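Local coordinates for protein cortical-lytic enzyme (Clostridium perfringens, PDB 5JIP) that acts during spore germination as a muramidase of glycoside hydrolase family 25, taking part in hydrolysis of the cortex peptidoglycan, at residues Y39-S45 / C70-F75; L122-V128 / Y158-P164; L170-L175 / G195-M201. All coordinates share one frame; numbering follows the deposited sequence.

Contact 1: residues Y39-S45 / C70-F75; sequences YLRASGS and CGAYHF
Backbone bonds join L40 to G71 and A42 to Y73. L40 N donates to G71 O at 2.9 Å, and A42 N donates to Y73 O at 2.8 Å. S43 N adds a weak bond to the same Y73 O. The register then shifts by one residue, and F75 N donates to S43 O, while S45 N donates to F75 O. Strands 38-44 and 70-75 are thus parallel neighbours in the curled sheet of the TIM-barrel-like family 25 domain, with a beta bulge between R41 and S43. Helix 56-66 lies between them in sequence, a beta-alpha-beta crossover, and packs on L40 and A72.

R41 covers one face of the Y73 ring: its CA lies over the ring centre in a CH-pi contact, and R41 CB is 3.3 Å from Y73 CZ. The guanidinium group leads away to salt bridges with D53 and E21.

On the helix side of the sheet, S43 OG and H74 ND1 share a hydrogen bond of 2.9 Å. In H74, chi1 of 172° brings the ring near 39-45, and chi2 of 73° turns ND1 to S43 OG. S45 OG lies at the imidazole edge, 3.4 Å from H74 CE1, and Q88 bonds H74 NE2.

Contact 2: residues L122-V128 / Y158-P164; sequences LTTTELV and YDDFKVP
T124 and L127, in the first turn of helix 124-142, pack against Y158, in the loop after helix 152-157. The bond from T124 CA to CB points toward this loop. T124 CB is 3.8 Å from Y158 O. There the side chain divides. T124 OG1 lies 3.2 Å from Y158 O, a weak hydrogen bond that is not settled, since D159 OD2 is also near T124 OG1, at 3.3 Å. T124 OG1 also sits at the edge of the Y158 ring, near its plane. The other branch is anti to the backbone N (chi1 of OG1 -60°). T124 CG2 lies between Y158 O and K162 O, about equally near both, at 3.3 Å from K162 O. One threonine therefore touches the loop at both Y158 and K162.

L127 comes over one face of the phenol. Its CD2 methyl lies over the centre of the Y158 ring, and the two side chains cross at about a right angle. L122 O meets the ring at its edge, near CE1. The phenol OH bonds to P117 O. F154 of helix 152-157 also meets the ring.

V128 CG1 packs on V163 CG2 at 3.7 Å, deeper along the helix. At the outer end, a water joins T125 OG1 (2.7 Å) to P164 O.

The helix start is a capping box. E126 N donates to T123 OG1 at 3.0 Å, and T123 N donates to E126 OE1 at 2.8 Å. The helix end is thus secured within its own segment. Across the contact the direct polar link is weak, so the join rests mainly on apolar packing, with a water bridge at its outer end.

Contact 3: residues L170-L175 / G195-M201; sequences LSDMPL and GWKRWTM
W196 lies between S171 and L175, with its indole ring held on both faces. L175 CB sits over the five-membered ring of W196, 3.8 Å from its centroid and close to the ring normal. L175 CD2 reaches further across the same face, 3.7 Å from W196 CD2, and CD1 lies over the six-membered ring. In L175, chi1 of 177° with chi2 of 65° sets both methyls over this one indole face. S171 CA makes a CH-pi contact with the opposite face. At the edge, W196 NE1 donates to M173 O at 2.8 Å. The bond is bent, 134° at the hydrogen, and the acceptor is tilted out of the ring plane. L170 to M173 form a type I beta turn, which places S171 CA on a face and M173 O at the edge near NE1. L148 of strand 147-151 also touches the indole.

A second firm point is L175 O, which accepts from both T200 N (2.8 Å) and M201 N (3.1 Å). These bonds lie where parallel strands 175-178 and 201-208 of the barrel sheet begin to pair.

The outer side is looser and bridged by two waters. One water takes K197 N as donor and gives to S171 O. Another accepts from L175 N, donates to R198 O and also bonds T200 OG1. D172 turns away to a salt bridge with R135 and packs on K277 of the second subunit.

The indole N-H is thus satisfied by a backbone carbonyl, while C-H groups of L175 and S171 meet its two faces. Where the two segments draw apart, waters supply the missing partners of backbone N-H and C=O groups.

The contacts follow one another along the chain, all in the family 25 region. Contact 1 joins two neighbouring strands of the barrel sheet. Contact 3 stands where two later strands, 175-178 and 201-208, begin. The centres of contacts 1 and 3 are about 19 Å apart, yet they touch through Y39 and M201. Contact 2 lies on the outer layer, at the start of helix 124-142. Its centre is about 16 Å from that of contact 3; V128 packs on L170, and F161 on L170 and W196. Contacts 1 and 2 do not meet, their centres being about 24 Å apart. Contact 3 links the helix layer to the sheet, and its T200 side chain lies about 9 Å from the magnesium ion.

Contact 1: residues Y39-S45 / C70-F75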
loop_
_atom_site.group_PDB
_atom_site.type_symbol
_atom_site.label_atom_id
_atom_site.label_comp_id
_atom_site.label_asym_id
_atom_site.label_seq_id
_atom_site.Cartn_x
_atom_site.Cartn_y
_atom_site.Cartn_z
ATOM N N TYR A 39 14.874 -18.634 11.028
ATOM C CA TYR A 39 14.020 -19.580 10.309
ATOM C C TYR A 39 14.290 -21.017 10.750
ATOM O O TYR A 39 15.435 -21.394 10.995
ATOM C CB TYR A 39 14.215 -19.464 8.797
ATOM C CG TYR A 39 13.167 -18.565 8.163
ATOM C CD1 TYR A 39 11.848 -18.987 8.011
ATOM C CD2 TYR A 39 13.493 -17.295 7.735
ATOM C CE1 TYR A 39 10.898 -18.167 7.433
ATOM C CE2 TYR A 39 12.539 -16.457 7.172
ATOM C CZ TYR A 39 11.254 -16.882 7.030
ATOM O OH TYR A 39 10.358 -15.996 6.471
ATOM N N LEU A 40 13.208 -21.795 10.881
ATOM C CA LEU A 40 13.232 -23.198 11.286
ATOM C C LEU A 40 12.553 -24.051 10.224
ATOM O O LEU A 40 11.576 -23.630 9.605
ATOM C CB LEU A 40 12.470 -23.425 12.598
ATOM C CG LEU A 40 12.785 -22.469 13.766
ATOM C CD1 LEU A 40 11.762 -22.681 14.896
ATOM C CD2 LEU A 40 14.215 -22.670 14.222
ATOM N N ARG A 41 13.046 -25.264 10.029
ATOM C CA ARG A 41 12.247 -26.241 9.304
ATOM C C ARG A 41 11.065 -26.662 10.158
ATOM O O ARG A 41 11.226 -27.116 11.299
ATOM C CB ARG A 41 13.070 -27.472 8.912
ATOM C CG ARG A 41 12.237 -28.465 8.067
ATOM C CD ARG A 41 13.093 -29.564 7.418
ATOM N NE ARG A 41 13.542 -30.554 8.389
ATOM C CZ ARG A 41 14.067 -31.733 8.059
ATOM N NH1 ARG A 41 14.246 -32.036 6.779
ATOM N NH2 ARG A 41 14.403 -32.598 9.012
ATOM N N ALA A 42 9.880 -26.532 9.595
ATOM C CA ALA A 42 8.674 -27.069 10.210
ATOM C C ALA A 42 8.449 -28.501 9.787
ATOM O O ALA A 42 8.152 -29.355 10.628
ATOM C CB ALA A 42 7.452 -26.242 9.839
ATOM N N SER A 43 8.550 -28.762 8.485
ATOM C CA SER A 43 8.113 -30.031 7.914
ATOM C C SER A 43 8.827 -30.230 6.594
ATOM O O SER A 43 9.502 -29.335 6.079
ATOM C CB SER A 43 6.598 -30.075 7.692
ATOM O OG SER A 43 6.161 -28.960 6.900
ATOM N N GLY A 44 8.648 -31.415 6.040
ATOM C CA GLY A 44 9.267 -31.734 4.775
ATOM C C GLY A 44 8.767 -33.056 4.253
ATOM O O GLY A 44 8.357 -33.930 5.016
ATOM N N SER A 45 8.763 -33.172 2.931
ATOM C CA SER A 45 8.331 -34.365 2.226
ATOM C C SER A 45 9.476 -34.967 1.417
ATOM O O SER A 45 9.236 -35.824 0.551
ATOM C CB SER A 45 7.138 -34.003 1.333
ATOM O OG SER A 45 6.032 -33.531 2.115
ATOM N N CYS A 70 10.455 -15.371 14.489
ATOM C CA CYS A 70 10.604 -16.769 14.136
ATOM C C CYS A 70 9.672 -17.134 12.989
ATOM O O CYS A 70 8.493 -16.774 12.992
ATOM C CB CYS A 70 10.324 -17.635 15.368
ATOM S SG CYS A 70 10.618 -19.397 15.101
ATOM N N GLY A 71 10.199 -17.851 12.001
ATOM C CA GLY A 71 9.383 -18.353 10.917
ATOM C C GLY A 71 9.795 -19.775 10.594
ATOM O O GLY A 71 10.783 -20.275 11.133
ATOM N N ALA A 72 9.044 -20.417 9.694
ATOM C CA ALA A 72 9.385 -21.803 9.381
ATOM C C ALA A 72 9.118 -22.132 7.924
ATOM O O ALA A 72 8.295 -21.498 7.249
ATOM C CB ALA A 72 8.613 -22.756 10.282
ATOM N N TYR A 73 9.781 -23.197 7.468
ATOM C CA TYR A 73 9.676 -23.621 6.091
ATOM C C TYR A 73 9.257 -25.082 5.992
ATOM O O TYR A 73 9.396 -25.874 6.941
ATOM C CB TYR A 73 10.987 -23.399 5.331
ATOM C CG TYR A 73 12.190 -24.178 5.785
ATOM C CD1 TYR A 73 12.399 -25.498 5.378
ATOM C CD2 TYR A 73 13.153 -23.583 6.579
ATOM C CE1 TYR A 73 13.504 -26.193 5.786
ATOM C CE2 TYR A 73 14.275 -24.284 6.996
ATOM C CZ TYR A 73 14.441 -25.581 6.595
ATOM O OH TYR A 73 15.555 -26.259 7.024
ATOM N N HIS A 74 8.700 -25.395 4.828
ATOM C CA HIS A 74 8.377 -26.749 4.396
ATOM C C HIS A 74 9.277 -27.152 3.231
ATOM O O HIS A 74 9.346 -26.440 2.221
ATOM C CB HIS A 74 6.912 -26.850 3.959
ATOM C CG HIS A 74 6.568 -28.161 3.327
ATOM N ND1 HIS A 74 6.445 -29.323 4.053
ATOM C CD2 HIS A 74 6.332 -28.498 2.034
ATOM C CE1 HIS A 74 6.129 -30.316 3.235
ATOM N NE2 HIS A 74 6.063 -29.843 2.003
ATOM N N PHE A 75 9.912 -28.322 3.331
ATOM C CA PHE A 75 10.714 -28.834 2.224
ATOM C C PHE A 75 9.787 -29.533 1.242
ATOM O O PHE A 75 9.183 -30.570 1.552
ATOM C CB PHE A 75 11.819 -29.776 2.696
ATOM C CG PHE A 75 12.701 -30.234 1.583
ATOM C CD1 PHE A 75 12.367 -31.335 0.815
ATOM C CD2 PHE A 75 13.855 -29.545 1.290
ATOM C CE1 PHE A 75 13.174 -31.742 -0.230
ATOM C CE2 PHE A 75 14.667 -29.939 0.238
ATOM C CZ PHE A 75 14.336 -31.048 -0.501
#

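Contact 2: residues L122-V128 / Y158-P164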
loop_
_atom_site.group_PDB
_atom_site.type_symbol
_atom_site.label_atom_id
_atom_site.label_comp_id
_atom_site.label_asym_id
_atom_site.label_seq_id
_atom_site.Cartn_x
_atom_site.Cartn_y
_atom_site.Cartn_z
ATOM N N LEU A 122 10.467 -33.084 -14.382
ATOM C CA LEU A 122 9.393 -32.108 -14.515
ATOM C C LEU A 122 9.795 -31.027 -15.502
ATOM O O LEU A 122 10.950 -30.590 -15.530
ATOM C CB LEU A 122 9.033 -31.453 -13.172
ATOM C CG LEU A 122 8.504 -32.369 -12.065
ATOM C CD1 LEU A 122 8.213 -31.548 -10.811
ATOM C CD2 LEU A 122 7.282 -33.123 -12.505
ATOM N N THR A 123 8.833 -30.605 -16.319
ATOM C CA THR A 123 9.027 -29.403 -17.108
ATOM C C THR A 123 8.948 -28.169 -16.203
ATOM O O THR A 123 8.433 -28.212 -15.081
ATOM C CB THR A 123 7.976 -29.304 -18.215
ATOM O OG1 THR A 123 6.706 -29.015 -17.631
ATOM C CG2 THR A 123 7.863 -30.599 -18.981
ATOM N N THR A 124 9.476 -27.056 -16.708
ATOM C CA THR A 124 9.327 -25.796 -15.992
ATOM C C THR A 124 7.858 -25.475 -15.735
ATOM O O THR A 124 7.500 -24.998 -14.651
ATOM C CB THR A 124 10.004 -24.693 -16.774
ATOM O OG1 THR A 124 11.385 -25.026 -16.912
ATOM C CG2 THR A 124 9.844 -23.334 -16.065
ATOM N N THR A 125 6.982 -25.735 -16.713
ATOM C CA THR A 125 5.558 -25.490 -16.485
ATOM C C THR A 125 5.046 -26.362 -15.353
ATOM O O THR A 125 4.304 -25.898 -14.482
ATOM C CB THR A 125 4.748 -25.749 -17.759
ATOM O OG1 THR A 125 5.223 -24.902 -18.818
ATOM C CG2 THR A 125 3.249 -25.488 -17.531
ATOM N N GLU A 126 5.434 -27.634 -15.342
ATOM C CA GLU A 126 4.950 -28.524 -14.301
ATOM C C GLU A 126 5.462 -28.099 -12.926
ATOM O O GLU A 126 4.701 -28.112 -11.949
ATOM C CB GLU A 126 5.359 -29.964 -14.620
ATOM C CG GLU A 126 4.603 -30.550 -15.801
ATOM C CD GLU A 126 5.157 -31.872 -16.278
ATOM O OE1 GLU A 126 6.397 -32.054 -16.251
ATOM O OE2 GLU A 126 4.331 -32.730 -16.679
ATOM N N LEU A 127 6.740 -27.727 -12.829
ATOM C CA LEU A 127 7.287 -27.344 -11.525
ATOM C C LEU A 127 6.628 -26.063 -11.031
ATOM O O LEU A 127 6.155 -25.990 -9.893
ATOM C CB LEU A 127 8.795 -27.170 -11.607
ATOM C CG LEU A 127 9.494 -26.722 -10.318
ATOM C CD1 LEU A 127 9.288 -27.733 -9.223
ATOM C CD2 LEU A 127 10.992 -26.519 -10.512
ATOM N N VAL A 128 6.550 -25.052 -11.893
ATOM C CA VAL A 128 5.976 -23.781 -11.478
ATOM C C VAL A 128 4.491 -23.942 -11.160
ATOM O O VAL A 128 4.005 -23.368 -10.189
ATOM C CB VAL A 128 6.236 -22.697 -12.549
ATOM C CG1 VAL A 128 5.451 -21.430 -12.255
ATOM C CG2 VAL A 128 7.741 -22.343 -12.670
ATOM N N TYR A 158 15.680 -24.539 -14.495
ATOM C CA TYR A 158 14.285 -24.482 -14.906
ATOM C C TYR A 158 14.006 -23.225 -15.720
ATOM O O TYR A 158 12.943 -22.614 -15.611
ATOM C CB TYR A 158 13.378 -24.577 -13.690
ATOM C CG TYR A 158 13.265 -25.992 -13.191
ATOM C CD1 TYR A 158 12.380 -26.881 -13.784
ATOM C CD2 TYR A 158 14.071 -26.451 -12.151
ATOM C CE1 TYR A 158 12.277 -28.184 -13.346
ATOM C CE2 TYR A 158 13.976 -27.757 -11.700
ATOM C CZ TYR A 158 13.079 -28.614 -12.296
ATOM O OH TYR A 158 12.964 -29.905 -11.862
ATOM N N ASP A 159 14.980 -22.827 -16.540
ATOM C CA ASP A 159 14.784 -21.762 -17.520
ATOM C C ASP A 159 14.413 -20.458 -16.839
ATOM O O ASP A 159 13.543 -19.730 -17.319
ATOM C CB ASP A 159 13.690 -22.120 -18.534
ATOM C CG ASP A 159 14.083 -23.245 -19.462
ATOM O OD1 ASP A 159 15.115 -23.116 -20.155
ATOM O OD2 ASP A 159 13.338 -24.249 -19.498
ATOM N N ASP A 160 15.044 -20.150 -15.706
ATOM C CA ASP A 160 14.753 -18.889 -15.039
ATOM C C ASP A 160 13.331 -18.861 -14.494
ATOM O O ASP A 160 12.790 -17.791 -14.223
ATOM C CB ASP A 160 14.964 -17.720 -16.020
ATOM C CG ASP A 160 15.429 -16.425 -15.347
ATOM O OD1 ASP A 160 16.070 -16.493 -14.288
ATOM O OD2 ASP A 160 15.185 -15.322 -15.908
ATOM N N PHE A 161 12.687 -20.019 -14.360
ATOM C CA PHE A 161 11.282 -20.105 -13.962
ATOM C C PHE A 161 10.376 -19.363 -14.941
ATOM O O PHE A 161 9.268 -18.945 -14.595
ATOM C CB PHE A 161 11.053 -19.563 -12.542
ATOM C CG PHE A 161 11.444 -20.502 -11.446
ATOM C CD1 PHE A 161 12.043 -21.732 -11.705
ATOM C CD2 PHE A 161 11.176 -20.162 -10.131
ATOM C CE1 PHE A 161 12.386 -22.598 -10.652
ATOM C CE2 PHE A 161 11.511 -21.009 -9.105
ATOM C CZ PHE A 161 12.129 -22.229 -9.365
ATOM N N LYS A 162 10.820 -19.227 -16.182
ATOM C CA LYS A 162 9.965 -18.682 -17.236
ATOM C C LYS A 162 9.072 -19.780 -17.779
ATOM O O LYS A 162 9.558 -20.824 -18.218
ATOM C CB LYS A 162 10.810 -18.077 -18.348
ATOM C CG LYS A 162 9.971 -17.368 -19.416
ATOM C CD LYS A 162 10.841 -16.572 -20.365
ATOM C CE LYS A 162 9.980 -15.681 -21.256
ATOM N NZ LYS A 162 10.752 -14.973 -22.335
ATOM N N VAL A 163 7.766 -19.566 -17.724
ATOM C CA VAL A 163 6.793 -20.549 -18.184
ATOM C C VAL A 163 6.385 -20.169 -19.603
ATOM O O VAL A 163 5.911 -19.046 -19.809
ATOM C CB VAL A 163 5.572 -20.612 -17.271
ATOM C CG1 VAL A 163 4.497 -21.537 -17.878
ATOM C CG2 VAL A 163 6.026 -21.094 -15.884
ATOM N N PRO A 164 6.512 -21.064 -20.576
ATOM C CA PRO A 164 6.067 -20.758 -21.951
ATOM C C PRO A 164 4.653 -20.191 -21.992
ATOM O O PRO A 164 3.716 -20.758 -21.442
ATOM C CB PRO A 164 6.144 -22.125 -22.643
ATOM C CG PRO A 164 7.273 -22.820 -21.938
ATOM C CD PRO A 164 7.161 -22.383 -20.491
HETATM O O HOH W 1 3.550 -23.486 -20.446
#

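Contact 3: residues L170-L175 / G195-M201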
loop_
_atom_site.group_PDB
_atom_site.type_symbol
_atom_site.label_atom_id
_atom_site.label_comp_id
_atom_site.label_asym_id
_atom_site.label_seq_id
_atom_site.Cartn_x
_atom_site.Cartn_y
_atom_site.Cartn_z
ATOM N N LEU A 170 5.607 -16.837 -10.681
ATOM C CA LEU A 170 5.948 -16.770 -9.259
ATOM C C LEU A 170 6.613 -15.457 -8.852
ATOM O O LEU A 170 6.989 -15.312 -7.676
ATOM C CB LEU A 170 6.861 -17.930 -8.896
ATOM C CG LEU A 170 6.367 -19.302 -9.322
ATOM C CD1 LEU A 170 7.417 -20.339 -8.997
ATOM C CD2 LEU A 170 4.992 -19.642 -8.734
ATOM N N SER A 171 6.762 -14.502 -9.777
ATOM C CA SER A 171 7.577 -13.313 -9.522
ATOM C C SER A 171 6.921 -12.358 -8.536
ATOM O O SER A 171 7.555 -11.371 -8.129
ATOM C CB SER A 171 7.874 -12.584 -10.847
ATOM O OG SER A 171 6.698 -12.068 -11.471
ATOM N N ASP A 172 5.672 -12.605 -8.169
ATOM C CA ASP A 172 5.029 -11.807 -7.147
ATOM C C ASP A 172 5.206 -12.434 -5.767
ATOM O O ASP A 172 4.874 -11.800 -4.774
ATOM C CB ASP A 172 3.534 -11.604 -7.457
ATOM C CG ASP A 172 2.717 -12.875 -7.352
ATOM O OD1 ASP A 172 3.196 -13.949 -7.797
ATOM O OD2 ASP A 172 1.579 -12.773 -6.835
ATOM N N MET A 173 5.785 -13.625 -5.678
ATOM C CA MET A 173 6.110 -14.175 -4.366
ATOM C C MET A 173 7.315 -13.454 -3.768
ATOM O O MET A 173 8.242 -13.097 -4.483
ATOM C CB MET A 173 6.411 -15.675 -4.467
ATOM C CG MET A 173 5.261 -16.472 -5.020
ATOM S SD MET A 173 5.620 -18.235 -4.969
ATOM C CE MET A 173 5.531 -18.559 -3.187
ATOM N N PRO A 174 7.355 -13.248 -2.454
ATOM C CA PRO A 174 8.637 -12.872 -1.848
ATOM C C PRO A 174 9.647 -13.960 -2.143
ATOM O O PRO A 174 9.321 -15.147 -2.083
ATOM C CB PRO A 174 8.327 -12.758 -0.347
ATOM C CG PRO A 174 6.856 -12.581 -0.274
ATOM C CD PRO A 174 6.286 -13.368 -1.461
ATOM N N LEU A 175 10.875 -13.536 -2.463
ATOM C CA LEU A 175 11.960 -14.444 -2.825
ATOM C C LEU A 175 13.045 -14.484 -1.755
ATOM O O LEU A 175 13.645 -13.457 -1.407
ATOM C CB LEU A 175 12.591 -14.050 -4.161
ATOM C CG LEU A 175 13.788 -14.878 -4.603
ATOM C CD1 LEU A 175 13.374 -16.296 -4.879
ATOM C CD2 LEU A 175 14.414 -14.242 -5.808
ATOM N N GLY A 195 12.272 -12.931 -13.131
ATOM C CA GLY A 195 11.305 -11.852 -13.121
ATOM C C GLY A 195 11.111 -11.182 -11.784
ATOM O O GLY A 195 10.281 -10.275 -11.681
ATOM N N TRP A 196 11.828 -11.615 -10.747
ATOM C CA TRP A 196 11.772 -10.974 -9.446
ATOM C C TRP A 196 12.508 -9.647 -9.487
ATOM O O TRP A 196 13.696 -9.598 -9.831
ATOM C CB TRP A 196 12.399 -11.890 -8.395
ATOM C CG TRP A 196 11.441 -12.920 -7.848
ATOM C CD1 TRP A 196 10.345 -12.687 -7.045
ATOM C CD2 TRP A 196 11.505 -14.344 -8.025
ATOM N NE1 TRP A 196 9.730 -13.869 -6.733
ATOM C CE2 TRP A 196 10.437 -14.903 -7.303
ATOM C CE3 TRP A 196 12.380 -15.202 -8.710
ATOM C CZ2 TRP A 196 10.192 -16.270 -7.280
ATOM C CZ3 TRP A 196 12.140 -16.560 -8.667
ATOM C CH2 TRP A 196 11.055 -17.080 -7.960
ATOM N N LYS A 197 11.804 -8.566 -9.152
ATOM C CA LYS A 197 12.462 -7.261 -9.072
ATOM C C LYS A 197 13.502 -7.218 -7.963
ATOM O O LYS A 197 14.528 -6.550 -8.096
ATOM C CB LYS A 197 11.446 -6.154 -8.843
ATOM C CG LYS A 197 10.322 -6.102 -9.858
ATOM C CD LYS A 197 10.807 -5.634 -11.190
ATOM C CE LYS A 197 9.628 -5.260 -12.095
ATOM N NZ LYS A 197 8.583 -4.405 -11.385
ATOM N N ARG A 198 13.242 -7.899 -6.855
ATOM C CA ARG A 198 14.124 -7.861 -5.696
ATOM C C ARG A 198 14.112 -9.209 -5.000
ATOM O O ARG A 198 13.127 -9.950 -5.080
ATOM C CB ARG A 198 13.675 -6.809 -4.673
ATOM C CG ARG A 198 13.809 -5.400 -5.105
ATOM C CD ARG A 198 13.169 -4.472 -4.075
ATOM N NE ARG A 198 13.747 -4.623 -2.733
ATOM C CZ ARG A 198 14.954 -4.184 -2.379
ATOM N NH1 ARG A 198 15.743 -3.577 -3.271
ATOM N NH2 ARG A 198 15.379 -4.357 -1.128
ATOM N N TRP A 199 15.207 -9.506 -4.299
ATOM C CA TRP A 199 15.176 -10.543 -3.281
ATOM C C TRP A 199 14.768 -9.949 -1.944
ATOM O O TRP A 199 15.089 -8.806 -1.609
ATOM C CB TRP A 199 16.510 -11.289 -3.142
ATOM C CG TRP A 199 17.782 -10.521 -2.896
ATOM C CD1 TRP A 199 18.735 -10.210 -3.819
ATOM C CD2 TRP A 199 18.310 -10.108 -1.629
ATOM N NE1 TRP A 199 19.790 -9.564 -3.216
ATOM C CE2 TRP A 199 19.553 -9.491 -1.872
ATOM C CE3 TRP A 199 17.823 -10.135 -0.335
ATOM C CZ2 TRP A 199 20.317 -8.954 -0.859
ATOM C CZ3 TRP A 199 18.584 -9.584 0.672
ATOM C CH2 TRP A 199 19.809 -8.994 0.408
ATOM N N THR A 200 14.009 -10.733 -1.200
ATOM C CA THR A 200 13.647 -10.388 0.157
ATOM C C THR A 200 14.701 -10.881 1.146
ATOM O O THR A 200 15.039 -10.163 2.100
ATOM C CB THR A 200 12.269 -10.985 0.456
ATOM O OG1 THR A 200 11.313 -10.364 -0.414
ATOM C CG2 THR A 200 11.876 -10.808 1.885
ATOM N N MET A 201 15.209 -12.103 0.948
ATOM C CA MET A 201 16.338 -12.618 1.724
ATOM C C MET A 201 17.314 -13.301 0.782
ATOM O O MET A 201 16.949 -13.761 -0.301
ATOM C CB MET A 201 15.886 -13.597 2.800
ATOM C CG MET A 201 15.074 -12.956 3.899
ATOM S SD MET A 201 14.589 -14.112 5.237
ATOM C CE MET A 201 15.860 -15.334 5.238
HETATM O O HOH W 2 8.794 -9.132 -8.597
HETATM O O HOH W 3 11.268 -10.697 -3.148
#